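Local coordinates for cytochrome c family protein (Geobacter sulfurreducens, PDB 3OUQ) that probably carries electrons in iron reduction through a row of covalently bound c-type hemes, this chain being the N-terminal six-heme half of a twelve-heme cytochrome, at residues A[71-76]-A[110-115]; A[82-87]-A[99-104]. All coordinates share one frame; numbering follows the deposited sequence.

Contact 1: A[71-76]-A[110-115]; sequences ADDSQC and GKCRTC. With HEC (heme c), chain E.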
loop_
_atom_site.group_PDB
_atom_site.type_symbol
_atom_site.label_atom_id
_atom_site.label_comp_id
_atom_site.label_asym_id
_atom_site.label_seq_id
_atom_site.Cartn_x
_atom_site.Cartn_y
_atom_site.Cartn_z
ATOM N N ALA A 71 8.611 6.351 -3.649
ATOM C CA ALA A 71 8.555 6.897 -2.302
ATOM C C ALA A 71 8.107 8.357 -2.273
ATOM O O ALA A 71 8.646 9.169 -1.518
ATOM C CB ALA A 71 9.907 6.757 -1.642
ATOM N N ASP A 72 7.115 8.688 -3.093
ATOM C CA ASP A 72 6.592 10.048 -3.151
ATOM C C ASP A 72 5.075 10.033 -3.080
ATOM O O ASP A 72 4.405 9.582 -4.005
ATOM C CB ASP A 72 7.036 10.745 -4.443
ATOM C CG ASP A 72 8.378 11.445 -4.302
ATOM O OD1 ASP A 72 9.221 10.966 -3.511
ATOM O OD2 ASP A 72 8.593 12.469 -4.993
ATOM N N ASP A 73 4.536 10.527 -1.972
ATOM C CA ASP A 73 3.100 10.572 -1.800
ATOM C C ASP A 73 2.419 11.218 -3.006
ATOM O O ASP A 73 1.270 10.908 -3.312
ATOM C CB ASP A 73 2.741 11.339 -0.526
ATOM C CG ASP A 73 3.157 10.606 0.732
ATOM O OD1 ASP A 73 3.093 9.357 0.738
ATOM O OD2 ASP A 73 3.528 11.278 1.721
ATOM N N SER A 74 3.131 12.110 -3.690
ATOM C CA SER A 74 2.574 12.790 -4.861
ATOM C C SER A 74 2.786 12.005 -6.145
ATOM O O SER A 74 2.289 12.385 -7.199
ATOM C CB SER A 74 3.191 14.185 -5.025
ATOM O OG SER A 74 4.607 14.124 -5.081
ATOM N N GLN A 75 3.520 10.904 -6.056
ATOM C CA GLN A 75 3.786 10.091 -7.229
ATOM C C GLN A 75 3.067 8.749 -7.237
ATOM O O GLN A 75 3.274 7.946 -8.142
ATOM C CB GLN A 75 5.292 9.869 -7.378
ATOM C CG GLN A 75 6.067 11.124 -7.720
ATOM C CD GLN A 75 5.672 11.695 -9.065
ATOM O OE1 GLN A 75 6.524 12.117 -9.843
ATOM N NE2 GLN A 75 4.377 11.721 -9.346
ATOM N N CYS A 76 2.229 8.496 -6.242
ATOM C CA CYS A 76 1.516 7.231 -6.206
ATOM C C CYS A 76 0.529 7.217 -7.351
ATOM O O CYS A 76 0.356 6.205 -8.023
ATOM C CB CYS A 76 0.766 7.065 -4.889
ATOM S SG CYS A 76 1.835 7.133 -3.425
ATOM N N GLY A 110 -3.644 14.157 2.425
ATOM C CA GLY A 110 -3.315 13.357 1.261
ATOM C C GLY A 110 -2.119 12.428 1.389
ATOM O O GLY A 110 -1.757 11.769 0.422
ATOM N N LYS A 111 -1.501 12.362 2.565
ATOM C CA LYS A 111 -0.339 11.495 2.764
ATOM C C LYS A 111 -0.698 10.029 2.535
ATOM O O LYS A 111 -1.863 9.660 2.640
ATOM C CB LYS A 111 0.210 11.671 4.179
ATOM C CG LYS A 111 0.704 13.080 4.500
ATOM C CD LYS A 111 1.190 13.154 5.947
ATOM C CE LYS A 111 1.770 14.517 6.283
ATOM N NZ LYS A 111 2.221 14.570 7.702
ATOM N N CYS A 112 0.292 9.197 2.216
ATOM C CA CYS A 112 0.039 7.776 1.976
ATOM C C CYS A 112 1.086 6.907 2.634
ATOM O O CYS A 112 0.766 5.874 3.220
ATOM C CB CYS A 112 0.058 7.443 0.484
ATOM S SG CYS A 112 -0.952 8.495 -0.598
ATOM N N ARG A 113 2.343 7.311 2.519
ATOM C CA ARG A 113 3.419 6.529 3.092
ATOM C C ARG A 113 3.390 6.510 4.617
ATOM O O ARG A 113 4.053 5.671 5.236
ATOM C CB ARG A 113 4.768 7.039 2.585
ATOM C CG ARG A 113 4.964 6.824 1.094
ATOM C CD ARG A 113 6.326 7.280 0.625
ATOM N NE ARG A 113 7.395 6.568 1.315
ATOM C CZ ARG A 113 8.323 7.163 2.058
ATOM N NH1 ARG A 113 8.310 8.485 2.207
ATOM N NH2 ARG A 113 9.264 6.435 2.647
ATOM N N THR A 114 2.613 7.418 5.213
ATOM C CA THR A 114 2.485 7.492 6.670
ATOM C C THR A 114 2.106 6.119 7.203
ATOM O O THR A 114 2.527 5.715 8.290
ATOM C CB THR A 114 1.363 8.449 7.135
ATOM O OG1 THR A 114 1.386 9.661 6.377
ATOM C CG2 THR A 114 1.565 8.789 8.591
ATOM N N CYS A 115 1.295 5.408 6.430
ATOM C CA CYS A 115 0.866 4.086 6.828
ATOM C C CYS A 115 1.600 3.039 6.016
ATOM O O CYS A 115 2.294 2.182 6.557
ATOM C CB CYS A 115 -0.639 3.927 6.610
ATOM S SG CYS A 115 -1.670 5.193 7.413
HETATM FE FE HEC E . -3.974 2.956 1.806
HETATM C CHA HEC E . -5.023 -0.304 1.358
HETATM C CHB HEC E . -3.015 3.071 -1.495
HETATM C CHC HEC E . -3.162 6.242 2.202
HETATM C CHD HEC E . -4.139 2.511 5.151
HETATM N NA HEC E . -3.980 1.654 0.293
HETATM C C1A HEC E . -4.503 0.369 0.268
HETATM C C2A HEC E . -4.215 -0.277 -1.000
HETATM C C3A HEC E . -3.587 0.625 -1.804
HETATM C C4A HEC E . -3.447 1.837 -0.995
HETATM C CMA HEC E . -3.227 0.444 -3.274
HETATM C CAA HEC E . -4.538 -1.722 -1.315
HETATM C CBA HEC E . -3.341 -2.617 -1.135
HETATM C CGA HEC E . -3.640 -4.048 -1.526
HETATM O O1A HEC E . -2.703 -4.871 -1.563
HETATM O O2A HEC E . -4.822 -4.355 -1.795
HETATM N NB HEC E . -3.325 4.375 0.606
HETATM C C1B HEC E . -3.017 4.261 -0.760
HETATM C C2B HEC E . -2.729 5.558 -1.326
HETATM C C3B HEC E . -2.839 6.475 -0.312
HETATM C C4B HEC E . -3.151 5.723 0.901
HETATM C CMB HEC E . -2.378 5.819 -2.768
HETATM C CAB HEC E . -2.677 7.994 -0.414
HETATM C CBB HEC E . -3.740 8.730 -1.207
HETATM N NC HEC E . -3.687 4.119 3.366
HETATM C C1C HEC E . -3.380 5.471 3.376
HETATM C C2C HEC E . -3.243 5.941 4.746
HETATM C C3C HEC E . -3.451 4.886 5.552
HETATM C C4C HEC E . -3.736 3.760 4.693
HETATM C CMC HEC E . -2.945 7.347 5.198
HETATM C CAC HEC E . -3.408 4.861 7.084
HETATM C CBC HEC E . -4.261 5.911 7.795
HETATM N ND HEC E . -4.557 1.452 2.980
HETATM C C1D HEC E . -4.607 1.458 4.358
HETATM C C2D HEC E . -5.200 0.225 4.867
HETATM C C3D HEC E . -5.359 -0.596 3.807
HETATM C C4D HEC E . -5.005 0.178 2.639
HETATM C CMD HEC E . -5.707 -0.058 6.278
HETATM C CAD HEC E . -5.625 -2.088 3.817
HETATM C CBD HEC E . -4.324 -2.749 4.205
HETATM C CGD HEC E . -4.177 -4.129 3.607
HETATM O O1D HEC E . -4.218 -4.231 2.353
HETATM O O2D HEC E . -4.018 -5.103 4.390
#
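Asp73 reaches from loop 71-76 to helix 113-116, its OD1 accepting a bond from Arg113 N at 2.8 Å, on the syn side of the carboxylate. OD1 also takes a weaker bond from Cys112 N at 3.2 Å. A short acid suits this place, because amides of the N-cap and first turn have no helix carbonyl behind them to bond to. Arg113 runs across the aspartate at about a right angle. Its CB and CG pass beside Asp73 OD1, and its CD lies 3.6 Å from Ala71 C. The chain bends at chi3 (59°), setting NE 3.9 Å from Ala71 CB. Arg113 CZ lies 4.0 Å from Ala71 CB, a small methyl over one face of the guanidinium. At the tip NH1 comes nearest Ala71 O, at 3.8 Å, while NE forms a salt bridge with Glu53. Cys112 and Cys115 of the CXXCH motif bind the heme by thioether bonds. Cys76 SG, linked to another heme, packs 4.2 Å from Cys112 SG. An alanine in place of Asp73 would probably leave the Arg113 and Cys112 amides without this acceptor. The helix's positive end would probably favour the carboxylate's charge; polar capping and apolar sulfur packing thus meet within one contact.

Contact 2: A[82-87]-A[99-104]; sequences GSARPV and FSHEVH. With HEC (heme c), chain E.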
loop_
_atom_site.group_PDB
_atom_site.type_symbol
_atom_site.label_atom_id
_atom_site.label_comp_id
_atom_site.label_asym_id
_atom_site.label_seq_id
_atom_site.Cartn_x
_atom_site.Cartn_y
_atom_site.Cartn_z
ATOM N N GLY A 82 -6.249 5.130 -7.685
ATOM C CA GLY A 82 -6.700 5.794 -6.477
ATOM C C GLY A 82 -6.081 5.171 -5.239
ATOM O O GLY A 82 -4.937 4.722 -5.263
ATOM N N SER A 83 -6.840 5.154 -4.149
ATOM C CA SER A 83 -6.378 4.572 -2.891
ATOM C C SER A 83 -6.788 3.112 -2.886
ATOM O O SER A 83 -5.981 2.223 -3.137
ATOM C CB SER A 83 -7.035 5.274 -1.702
ATOM O OG SER A 83 -6.816 6.673 -1.740
ATOM N N ALA A 84 -8.065 2.883 -2.610
ATOM C CA ALA A 84 -8.624 1.542 -2.566
ATOM C C ALA A 84 -10.122 1.637 -2.300
ATOM O O ALA A 84 -10.683 2.732 -2.217
ATOM C CB ALA A 84 -7.947 0.735 -1.461
ATOM N N ARG A 85 -10.770 0.483 -2.194
ATOM C CA ARG A 85 -12.194 0.433 -1.897
ATOM C C ARG A 85 -12.235 0.164 -0.392
ATOM O O ARG A 85 -11.227 -0.237 0.189
ATOM C CB ARG A 85 -12.856 -0.719 -2.660
ATOM N N PRO A 86 -13.385 0.372 0.258
ATOM C CA PRO A 86 -13.444 0.122 1.703
ATOM C C PRO A 86 -13.040 -1.294 2.091
ATOM O O PRO A 86 -13.589 -2.267 1.572
ATOM C CB PRO A 86 -14.900 0.423 2.044
ATOM C CG PRO A 86 -15.223 1.537 1.093
ATOM C CD PRO A 86 -14.623 1.015 -0.211
ATOM N N VAL A 87 -12.076 -1.409 2.998
ATOM C CA VAL A 87 -11.622 -2.718 3.450
ATOM C C VAL A 87 -12.405 -3.180 4.684
ATOM O O VAL A 87 -12.456 -2.488 5.703
ATOM C CB VAL A 87 -10.117 -2.701 3.781
ATOM C CG1 VAL A 87 -9.724 -3.972 4.506
ATOM C CG2 VAL A 87 -9.314 -2.584 2.508
ATOM N N PHE A 99 -12.199 -0.032 7.248
ATOM C CA PHE A 99 -11.263 1.056 7.020
ATOM C C PHE A 99 -11.555 1.731 5.682
ATOM O O PHE A 99 -11.662 1.076 4.651
ATOM C CB PHE A 99 -9.816 0.584 6.995
ATOM C CG PHE A 99 -8.848 1.700 6.739
ATOM C CD1 PHE A 99 -8.447 2.537 7.769
ATOM C CD2 PHE A 99 -8.424 1.986 5.449
ATOM C CE1 PHE A 99 -7.641 3.638 7.523
ATOM C CE2 PHE A 99 -7.616 3.090 5.194
ATOM C CZ PHE A 99 -7.230 3.920 6.236
ATOM N N SER A 100 -11.669 3.048 5.702
ATOM C CA SER A 100 -11.940 3.800 4.491
ATOM C C SER A 100 -10.847 4.850 4.251
ATOM O O SER A 100 -10.262 5.377 5.198
ATOM C CB SER A 100 -13.302 4.479 4.615
ATOM O OG SER A 100 -13.493 5.451 3.603
ATOM N N HIS A 101 -10.560 5.130 2.985
ATOM C CA HIS A 101 -9.564 6.136 2.637
ATOM C C HIS A 101 -10.269 7.472 2.446
ATOM O O HIS A 101 -9.672 8.530 2.631
ATOM C CB HIS A 101 -8.833 5.764 1.349
ATOM C CG HIS A 101 -7.798 4.697 1.520
ATOM N ND1 HIS A 101 -8.082 3.359 1.664
ATOM C CD2 HIS A 101 -6.445 4.789 1.560
ATOM C CE1 HIS A 101 -6.917 2.703 1.779
ATOM N NE2 HIS A 101 -5.891 3.528 1.723
ATOM N N GLU A 102 -11.544 7.413 2.071
ATOM C CA GLU A 102 -12.345 8.617 1.867
ATOM C C GLU A 102 -12.315 9.421 3.148
ATOM O O GLU A 102 -12.400 10.645 3.134
ATOM C CB GLU A 102 -13.796 8.256 1.550
ATOM C CG GLU A 102 -13.944 7.321 0.375
ATOM C CD GLU A 102 -14.074 5.869 0.788
ATOM O OE1 GLU A 102 -15.185 5.480 1.219
ATOM O OE2 GLU A 102 -13.068 5.124 0.689
ATOM N N VAL A 103 -12.205 8.707 4.260
ATOM C CA VAL A 103 -12.159 9.329 5.569
ATOM C C VAL A 103 -10.739 9.731 5.947
ATOM O O VAL A 103 -10.498 10.872 6.318
ATOM C CB VAL A 103 -12.712 8.373 6.663
ATOM C CG1 VAL A 103 -12.387 8.912 8.048
ATOM C CG2 VAL A 103 -14.209 8.218 6.512
ATOM N N HIS A 104 -9.794 8.806 5.815
ATOM C CA HIS A 104 -8.418 9.072 6.208
ATOM C C HIS A 104 -7.485 9.928 5.380
ATOM O O HIS A 104 -6.845 10.834 5.913
ATOM C CB HIS A 104 -7.721 7.757 6.499
ATOM C CG HIS A 104 -8.290 7.048 7.680
ATOM N ND1 HIS A 104 -9.460 6.325 7.652
ATOM C CD2 HIS A 104 -7.874 7.029 8.970
ATOM C CE1 HIS A 104 -9.711 5.908 8.896
ATOM N NE2 HIS A 104 -8.774 6.311 9.732
HETATM FE FE HEC E . -3.974 2.956 1.806
HETATM C CHA HEC E . -5.023 -0.304 1.358
HETATM C CHB HEC E . -3.015 3.071 -1.495
HETATM C CHC HEC E . -3.162 6.242 2.202
HETATM C CHD HEC E . -4.139 2.511 5.151
HETATM N NA HEC E . -3.980 1.654 0.293
HETATM C C1A HEC E . -4.503 0.369 0.268
HETATM C C2A HEC E . -4.215 -0.277 -1.000
HETATM C C3A HEC E . -3.587 0.625 -1.804
HETATM C C4A HEC E . -3.447 1.837 -0.995
HETATM C CMA HEC E . -3.227 0.444 -3.274
HETATM C CAA HEC E . -4.538 -1.722 -1.315
HETATM C CBA HEC E . -3.341 -2.617 -1.135
HETATM C CGA HEC E . -3.640 -4.048 -1.526
HETATM O O1A HEC E . -2.703 -4.871 -1.563
HETATM O O2A HEC E . -4.822 -4.355 -1.795
HETATM N NB HEC E . -3.325 4.375 0.606
HETATM C C1B HEC E . -3.017 4.261 -0.760
HETATM C C2B HEC E . -2.729 5.558 -1.326
HETATM C C3B HEC E . -2.839 6.475 -0.312
HETATM C C4B HEC E . -3.151 5.723 0.901
HETATM C CMB HEC E . -2.378 5.819 -2.768
HETATM C CAB HEC E . -2.677 7.994 -0.414
HETATM C CBB HEC E . -3.740 8.730 -1.207
HETATM N NC HEC E . -3.687 4.119 3.366
HETATM C C1C HEC E . -3.380 5.471 3.376
HETATM C C2C HEC E . -3.243 5.941 4.746
HETATM C C3C HEC E . -3.451 4.886 5.552
HETATM C C4C HEC E . -3.736 3.760 4.693
HETATM C CMC HEC E . -2.945 7.347 5.198
HETATM C CAC HEC E . -3.408 4.861 7.084
HETATM C CBC HEC E . -4.261 5.911 7.795
HETATM N ND HEC E . -4.557 1.452 2.980
HETATM C C1D HEC E . -4.607 1.458 4.358
HETATM C C2D HEC E . -5.200 0.225 4.867
HETATM C C3D HEC E . -5.359 -0.596 3.807
HETATM C C4D HEC E . -5.005 0.178 2.639
HETATM C CMD HEC E . -5.707 -0.058 6.278
HETATM C CAD HEC E . -5.625 -2.088 3.817
HETATM C CBD HEC E . -4.324 -2.749 4.205
HETATM C CGD HEC E . -4.177 -4.129 3.607
HETATM O O1D HEC E . -4.218 -4.231 2.353
HETATM O O2D HEC E . -4.018 -5.103 4.390
#
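Val87 and Phe99 form a hydrogen-bonded antiparallel pair at the open end of a two-stranded beta hairpin, with Val87 N donating to Phe99 O at 3.0 Å and Phe99 N to Val87 O at 2.9 Å. The hairpin leads into helix 101-104, whose His101 binds the heme iron through NE2 at 2.0 Å; His116 supplies the other axial ligand. This heme side is tightly packed. The His101 imidazole has Ser83 CB over one face, 3.4 Å from its CG, and Phe99 CE2 over the opposite one. Small residues at Ser83 and Ala84 let the loop pass close to ligand and porphyrin, where Ala84 CB rests 3.9 Å from heme C1A. Phe99 CG, anti to the backbone N (chi1 179°), comes 3.6 Å from heme CMD, a methyl over one face of the ring. Toward solvent the contact thins: exposed Pro86 and Glu102 cross at about a right angle, and Pro86 CG lies 3.9 Å from Glu102 OE1. Ser100, a fitting N-cap, takes a weak bond from Glu102 N through OG. Its carbonyl serves the next heme: His104, whose NE2 binds that iron, is fixed in rotation by ND1 donating to Ser100 O at 2.8 Å.

In the fold
Contacts 1 and 2 serve the same heme from different sides: 110-115 ties its vinyl-derived carbons to sulfur, whereas 99-104 supplies an axial ligand to its iron. Helices 101-104 and 113-116 follow each other in the chain, and the contacts' nearest atoms are about 6 Å apart without touching. Both are partly buried, each with a heme-facing interior and a more open polar margin. Their chemistry differs with place. Contact 1 joins the two cytochrome c7-like regions, between neighbouring hemes, and is held by a side-chain carboxylate bonded to backbone amides and by the packing of an arginine stem. Contact 2 relies on backbone pairing and ring packing, and its helix also supplies a ligand to the next heme along.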